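Local coordinates for hypothetical protein (Pyrococcus furiosus, PDB 2FZF) that is of unknown function but belongs to the rubrerythrin family of the ferritin clan and may, like its relatives, hold a two-metal site in a helical bundle, at residues M27-E32 / K80-P85; F19-L24 / L125-M130. All blocks are in the same frame, centred on the assembly; numbering follows the deposited sequence.

Contact 1 (M27-E32 / K80-P85); sequences MAIKAE and KEVVFP
The CA atoms of Met27 and Phe84, 6.1 Å apart, are the nearest pair where the extended loop 80-85 passes the helical segment 27-32. The two backbones form no hydrogen bonds with each other. Side chains make the contact, and nearly all of it is apolar. The Phe84 ring presents its CE2 edge to Ile29. Ile29 CB lies in the ring plane at that edge, 3.8 Å from Phe84 CE2, and Ile29 CG2 also reaches CE2 and CZ. Lys30 approaches the same ring obliquely, with its CB 3.8 Å from Phe84 CD2. One face of the ring is taken by the loop itself: Val82 CG1 sits over it, nearer the ring's margin than its centre. The same methyl meets Ile29, tip to tip, with Val82 CG1 3.7 Å from Ile29 CD1. Lys30 has CG anti to the backbone N (chi1 -164°) and an extended chain beyond. Lys30 CD lies 4.1 Å from Phe84 CB, and Lys30 NZ ends 3.6 Å from Pro85 O, too far for a hydrogen bond. Pro85 is also met by Met27, which crosses its ring at about a right angle, with Met27 CG 3.4 Å from Pro85 CG. An alanine in place of Phe84 would probably leave Ile29 CG2 and Lys30 CB without the ring they pack on, and open a gap beside Val82 CG1. On other sides of the helix, Ala28 packs on Leu69 and Tyr124. Glu32 touches His65, is hydrogen-bonded to Tyr124 OH and has Glu62 close by, a grouping consistent with the metal site of rubrerythrins. The loop joins helix 63-76 to helix 103-129. Its course over helix 21-44 fits the long crossover connection of the ferritin-like four-helix bundle.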
loop_
_atom_site.group_PDB
_atom_site.type_symbol
_atom_site.label_atom_id
_atom_site.label_comp_id
_atom_site.label_asym_id
_atom_site.label_seq_id
_atom_site.Cartn_x
_atom_site.Cartn_y
_atom_site.Cartn_z
ATOM N N MET A 27 5.069 -22.382 6.499
ATOM C CA MET A 27 5.470 -21.797 5.228
ATOM C C MET A 27 5.386 -20.284 5.327
ATOM O O MET A 27 6.317 -19.578 4.935
ATOM C CB MET A 27 4.550 -22.290 4.106
ATOM C CG MET A 27 4.844 -23.709 3.637
ATOM S SD MET A 27 3.921 -24.244 2.146
ATOM C CE MET A 27 4.079 -22.781 1.134
ATOM N N ALA A 28 4.256 -19.808 5.854
ATOM C CA ALA A 28 3.994 -18.375 6.040
ATOM C C ALA A 28 5.112 -17.729 6.843
ATOM O O ALA A 28 5.707 -16.747 6.416
ATOM C CB ALA A 28 2.674 -18.181 6.751
ATOM N N ILE A 29 5.388 -18.300 8.010
ATOM C CA ILE A 29 6.445 -17.803 8.865
ATOM C C ILE A 29 7.749 -17.753 8.072
ATOM O O ILE A 29 8.451 -16.739 8.073
ATOM C CB ILE A 29 6.659 -18.716 10.084
ATOM C CG1 ILE A 29 5.371 -18.802 10.916
ATOM C CG2 ILE A 29 7.810 -18.194 10.917
ATOM C CD1 ILE A 29 5.465 -19.733 12.109
ATOM N N LYS A 30 8.058 -18.851 7.389
ATOM C CA LYS A 30 9.274 -18.954 6.607
ATOM C C LYS A 30 9.330 -17.859 5.570
ATOM O O LYS A 30 10.372 -17.243 5.358
ATOM C CB LYS A 30 9.342 -20.325 5.919
ATOM C CG LYS A 30 10.713 -20.727 5.386
ATOM C CD LYS A 30 10.767 -22.229 5.062
ATOM C CE LYS A 30 12.202 -22.701 4.695
ATOM N NZ LYS A 30 12.335 -24.203 4.607
ATOM N N ALA A 31 8.205 -17.609 4.911
ATOM C CA ALA A 31 8.165 -16.580 3.865
ATOM C C ALA A 31 8.418 -15.200 4.443
ATOM O O ALA A 31 9.173 -14.401 3.880
ATOM C CB ALA A 31 6.826 -16.609 3.152
ATOM N N GLU A 32 7.781 -14.928 5.572
ATOM C CA GLU A 32 7.931 -13.645 6.211
ATOM C C GLU A 32 9.344 -13.441 6.747
ATOM O O GLU A 32 9.840 -12.322 6.825
ATOM C CB GLU A 32 6.918 -13.513 7.336
ATOM C CG GLU A 32 6.072 -12.261 7.211
ATOM C CD GLU A 32 5.011 -12.345 6.125
ATOM O OE1 GLU A 32 4.498 -11.271 5.720
ATOM O OE2 GLU A 32 4.681 -13.469 5.686
ATOM N N LYS A 80 3.331 -27.343 20.598
ATOM C CA LYS A 80 4.018 -27.891 19.425
ATOM C C LYS A 80 4.904 -26.885 18.705
ATOM O O LYS A 80 4.465 -25.790 18.356
ATOM C CB LYS A 80 3.001 -28.483 18.434
ATOM C CG LYS A 80 3.066 -30.001 18.331
ATOM C CD LYS A 80 4.442 -30.443 17.797
ATOM C CE LYS A 80 4.973 -31.729 18.468
ATOM N NZ LYS A 80 5.386 -31.547 19.904
ATOM N N GLU A 81 6.155 -27.268 18.479
ATOM C CA GLU A 81 7.106 -26.396 17.802
ATOM C C GLU A 81 6.771 -26.250 16.338
ATOM O O GLU A 81 6.226 -27.163 15.717
ATOM C CB GLU A 81 8.525 -26.940 17.945
ATOM C CG GLU A 81 9.037 -26.875 19.363
ATOM C CD GLU A 81 9.114 -25.448 19.887
ATOM O OE1 GLU A 81 10.056 -24.714 19.500
ATOM O OE2 GLU A 81 8.219 -25.060 20.667
ATOM N N VAL A 82 7.113 -25.094 15.784
ATOM C CA VAL A 82 6.844 -24.821 14.382
ATOM C C VAL A 82 7.624 -25.773 13.491
ATOM O O VAL A 82 8.784 -26.089 13.755
ATOM C CB VAL A 82 7.222 -23.368 14.011
ATOM C CG1 VAL A 82 6.900 -23.104 12.542
ATOM C CG2 VAL A 82 6.479 -22.392 14.909
ATOM N N VAL A 83 6.973 -26.233 12.434
ATOM C CA VAL A 83 7.611 -27.130 11.482
ATOM C C VAL A 83 7.622 -26.493 10.086
ATOM O O VAL A 83 6.588 -26.059 9.582
ATOM C CB VAL A 83 6.875 -28.495 11.425
ATOM C CG1 VAL A 83 5.358 -28.284 11.288
ATOM C CG2 VAL A 83 7.414 -29.317 10.256
ATOM N N PHE A 84 8.793 -26.432 9.466
ATOM C CA PHE A 84 8.897 -25.848 8.138
ATOM C C PHE A 84 9.044 -26.902 7.043
ATOM O O PHE A 84 10.041 -27.638 6.996
ATOM C CB PHE A 84 10.085 -24.878 8.063
ATOM C CG PHE A 84 10.025 -23.772 9.075
ATOM C CD1 PHE A 84 10.757 -23.853 10.253
ATOM C CD2 PHE A 84 9.179 -22.678 8.881
ATOM C CE1 PHE A 84 10.650 -22.865 11.218
ATOM C CE2 PHE A 84 9.065 -21.686 9.841
ATOM C CZ PHE A 84 9.798 -21.778 11.014
ATOM N N PRO A 85 8.044 -27.002 6.153
ATOM C CA PRO A 85 8.119 -27.979 5.067
ATOM C C PRO A 85 9.184 -27.562 4.042
ATOM O O PRO A 85 9.490 -26.378 3.912
ATOM C CB PRO A 85 6.697 -27.966 4.498
ATOM C CG PRO A 85 6.218 -26.586 4.796
ATOM C CD PRO A 85 6.727 -26.344 6.186
#

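Contact 2 (F19-L24 / L125-M130); sequences FSLEEL and LKLEEM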
loop_
_atom_site.group_PDB
_atom_site.type_symbol
_atom_site.label_atom_id
_atom_site.label_comp_id
_atom_site.label_asym_id
_atom_site.label_seq_id
_atom_site.Cartn_x
_atom_site.Cartn_y
_atom_site.Cartn_z
ATOM N N PHE A 19 -0.973 -29.426 1.637
ATOM C CA PHE A 19 -0.406 -29.240 2.980
ATOM C C PHE A 19 -1.447 -28.949 4.047
ATOM O O PHE A 19 -2.561 -28.524 3.749
ATOM C CB PHE A 19 0.621 -28.098 2.990
ATOM C CG PHE A 19 1.668 -28.213 1.921
ATOM C CD1 PHE A 19 1.376 -27.869 0.608
ATOM C CD2 PHE A 19 2.937 -28.696 2.222
ATOM C CE1 PHE A 19 2.331 -28.009 -0.394
ATOM C CE2 PHE A 19 3.906 -28.842 1.230
ATOM C CZ PHE A 19 3.604 -28.498 -0.077
ATOM N N SER A 20 -1.059 -29.181 5.300
ATOM C CA SER A 20 -1.922 -28.958 6.456
ATOM C C SER A 20 -1.925 -27.499 6.889
ATOM O O SER A 20 -1.190 -26.675 6.349
ATOM C CB SER A 20 -1.460 -29.817 7.626
ATOM O OG SER A 20 -0.079 -29.635 7.855
ATOM N N LEU A 21 -2.746 -27.179 7.878
ATOM C CA LEU A 21 -2.817 -25.809 8.341
ATOM C C LEU A 21 -1.515 -25.414 9.028
ATOM O O LEU A 21 -1.024 -24.295 8.846
ATOM C CB LEU A 21 -4.014 -25.627 9.275
ATOM C CG LEU A 21 -4.321 -24.193 9.743
ATOM C CD1 LEU A 21 -3.490 -23.884 10.970
ATOM C CD2 LEU A 21 -4.056 -23.179 8.625
ATOM N N GLU A 22 -0.943 -26.341 9.793
ATOM C CA GLU A 22 0.309 -26.075 10.495
ATOM C C GLU A 22 1.482 -25.978 9.516
ATOM O O GLU A 22 2.373 -25.139 9.675
ATOM C CB GLU A 22 0.566 -27.168 11.540
ATOM C CG GLU A 22 0.062 -28.540 11.125
ATOM C CD GLU A 22 -1.088 -29.044 11.983
ATOM O OE1 GLU A 22 -0.849 -29.374 13.170
ATOM O OE2 GLU A 22 -2.233 -29.107 11.477
ATOM N N GLU A 23 1.472 -26.832 8.499
ATOM C CA GLU A 23 2.527 -26.833 7.493
ATOM C C GLU A 23 2.489 -25.515 6.753
ATOM O O GLU A 23 3.524 -24.896 6.485
ATOM C CB GLU A 23 2.321 -27.980 6.510
ATOM C CG GLU A 23 2.947 -29.285 6.964
ATOM C CD GLU A 23 2.790 -30.398 5.944
ATOM O OE1 GLU A 23 3.630 -31.322 5.957
ATOM O OE2 GLU A 23 1.831 -30.348 5.143
ATOM N N LEU A 24 1.278 -25.095 6.419
ATOM C CA LEU A 24 1.095 -23.841 5.727
ATOM C C LEU A 24 1.573 -22.720 6.646
ATOM O O LEU A 24 2.421 -21.918 6.258
ATOM C CB LEU A 24 -0.377 -23.656 5.332
ATOM C CG LEU A 24 -0.881 -24.603 4.226
ATOM C CD1 LEU A 24 -2.338 -24.304 3.911
ATOM C CD2 LEU A 24 -0.027 -24.442 2.977
ATOM N N LEU A 125 -5.345 -14.926 1.839
ATOM C CA LEU A 125 -6.759 -14.843 1.475
ATOM C C LEU A 125 -7.346 -16.237 1.578
ATOM O O LEU A 125 -8.465 -16.418 2.060
ATOM C CB LEU A 125 -6.911 -14.350 0.039
ATOM C CG LEU A 125 -7.274 -12.872 -0.101
ATOM C CD1 LEU A 125 -7.292 -12.468 -1.573
ATOM C CD2 LEU A 125 -8.628 -12.641 0.558
ATOM N N LYS A 126 -6.576 -17.219 1.114
ATOM C CA LYS A 126 -7.007 -18.604 1.156
ATOM C C LYS A 126 -6.952 -19.114 2.588
ATOM O O LYS A 126 -7.922 -19.683 3.090
ATOM C CB LYS A 126 -6.132 -19.486 0.257
ATOM C CG LYS A 126 -6.404 -20.998 0.424
ATOM C CD LYS A 126 -7.905 -21.368 0.297
ATOM C CE LYS A 126 -8.199 -22.791 0.802
ATOM N NZ LYS A 126 -7.415 -23.844 0.080
ATOM N N LEU A 127 -5.816 -18.902 3.244
ATOM C CA LEU A 127 -5.629 -19.344 4.620
ATOM C C LEU A 127 -6.761 -18.796 5.471
ATOM O O LEU A 127 -7.155 -19.396 6.473
ATOM C CB LEU A 127 -4.284 -18.850 5.152
ATOM C CG LEU A 127 -3.386 -19.885 5.834
ATOM C CD1 LEU A 127 -3.121 -21.040 4.885
ATOM C CD2 LEU A 127 -2.079 -19.240 6.251
ATOM N N GLU A 128 -7.289 -17.648 5.062
ATOM C CA GLU A 128 -8.388 -17.030 5.787
ATOM C C GLU A 128 -9.620 -17.913 5.767
ATOM O O GLU A 128 -10.324 -18.047 6.771
ATOM C CB GLU A 128 -8.753 -15.688 5.173
ATOM C CG GLU A 128 -10.078 -15.174 5.692
ATOM C CD GLU A 128 -10.454 -13.851 5.099
ATOM O OE1 GLU A 128 -10.423 -13.728 3.853
ATOM O OE2 GLU A 128 -10.786 -12.936 5.880
ATOM N N GLU A 129 -9.886 -18.494 4.603
ATOM C CA GLU A 129 -11.036 -19.362 4.432
ATOM C C GLU A 129 -10.738 -20.773 4.920
ATOM O O GLU A 129 -11.639 -21.459 5.404
ATOM C CB GLU A 129 -11.451 -19.396 2.961
ATOM C CG GLU A 129 -11.693 -18.015 2.334
ATOM C CD GLU A 129 -12.775 -17.191 3.041
ATOM O OE1 GLU A 129 -13.125 -16.105 2.516
ATOM O OE2 GLU A 129 -13.270 -17.615 4.114
ATOM N N MET A 130 -9.474 -21.193 4.800
ATOM C CA MET A 130 -9.024 -22.528 5.210
ATOM C C MET A 130 -8.869 -22.622 6.743
ATOM O O MET A 130 -8.266 -23.563 7.261
ATOM C CB MET A 130 -7.704 -22.880 4.467
ATOM C CG MET A 130 -7.305 -24.379 4.431
ATOM S SD MET A 130 -6.353 -24.975 2.979
ATOM C CE MET A 130 -7.645 -25.664 1.981
#
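Leu21 and Leu24 meet Leu127 and Met130 with no ring between them, so no aromatic face or edge enters the contact. The flat group that matters locally is the Glu23 carboxylate. Ser20 N donates to Glu23 OE2 over 3.1 Å, on the anti side and 22° out of the carboxylate plane. In return, Glu23 N donates to Ser20 OG over 3.3 Å. This pair of bonds is a capping box, with Ser20 as N-cap of helix 21-44. Leu24 carries much of the contact with helix 103-129. Its chi1 (-70°) sets CG beside the backbone N, and chi2 (-179°) then carries Leu24 CD1 on to Leu127 CD1, 3.5 Å away. The two leucines slide past each other in opposite directions, and Leu24 CB is 3.8 Å from Leu127 CD1. Met130 crosses Leu24 at about a right angle, with Met130 SD 4.2 Å from Leu24 CD1. Leu21 is a looser neighbour, its CD2 4.4 Å from Leu127 CG. Met16 and Met140 also touch Leu127, and Phe77 lies against Leu21, so the apolar patch extends beyond the two helices. The chemistry across the contact is dispersion between branched and thioether side chains. It gives no directional bond to fix the register, while the capping box satisfies backbone N-H groups at the helix start.

How the contacts relate
Both contacts use helix 21-44. Contact 2 joins its first turn to helix 103-129, and contact 1 holds the crossover loop against it slightly further on. Their centres are 12 Å apart, and they touch where Pro85 CD packs on Glu23 O. Each is partly buried, with two buried residues among those that touch. Contact 2 is helix to helix, a small leucine and methionine patch beside a capped helix start. Contact 1 is loop to helix and buries more surface, 311 against 196 Å². It adds an aromatic edge, a proline and a lysine chain to the aliphatic packing. Neither contact has a hydrogen bond or salt bridge between its segments.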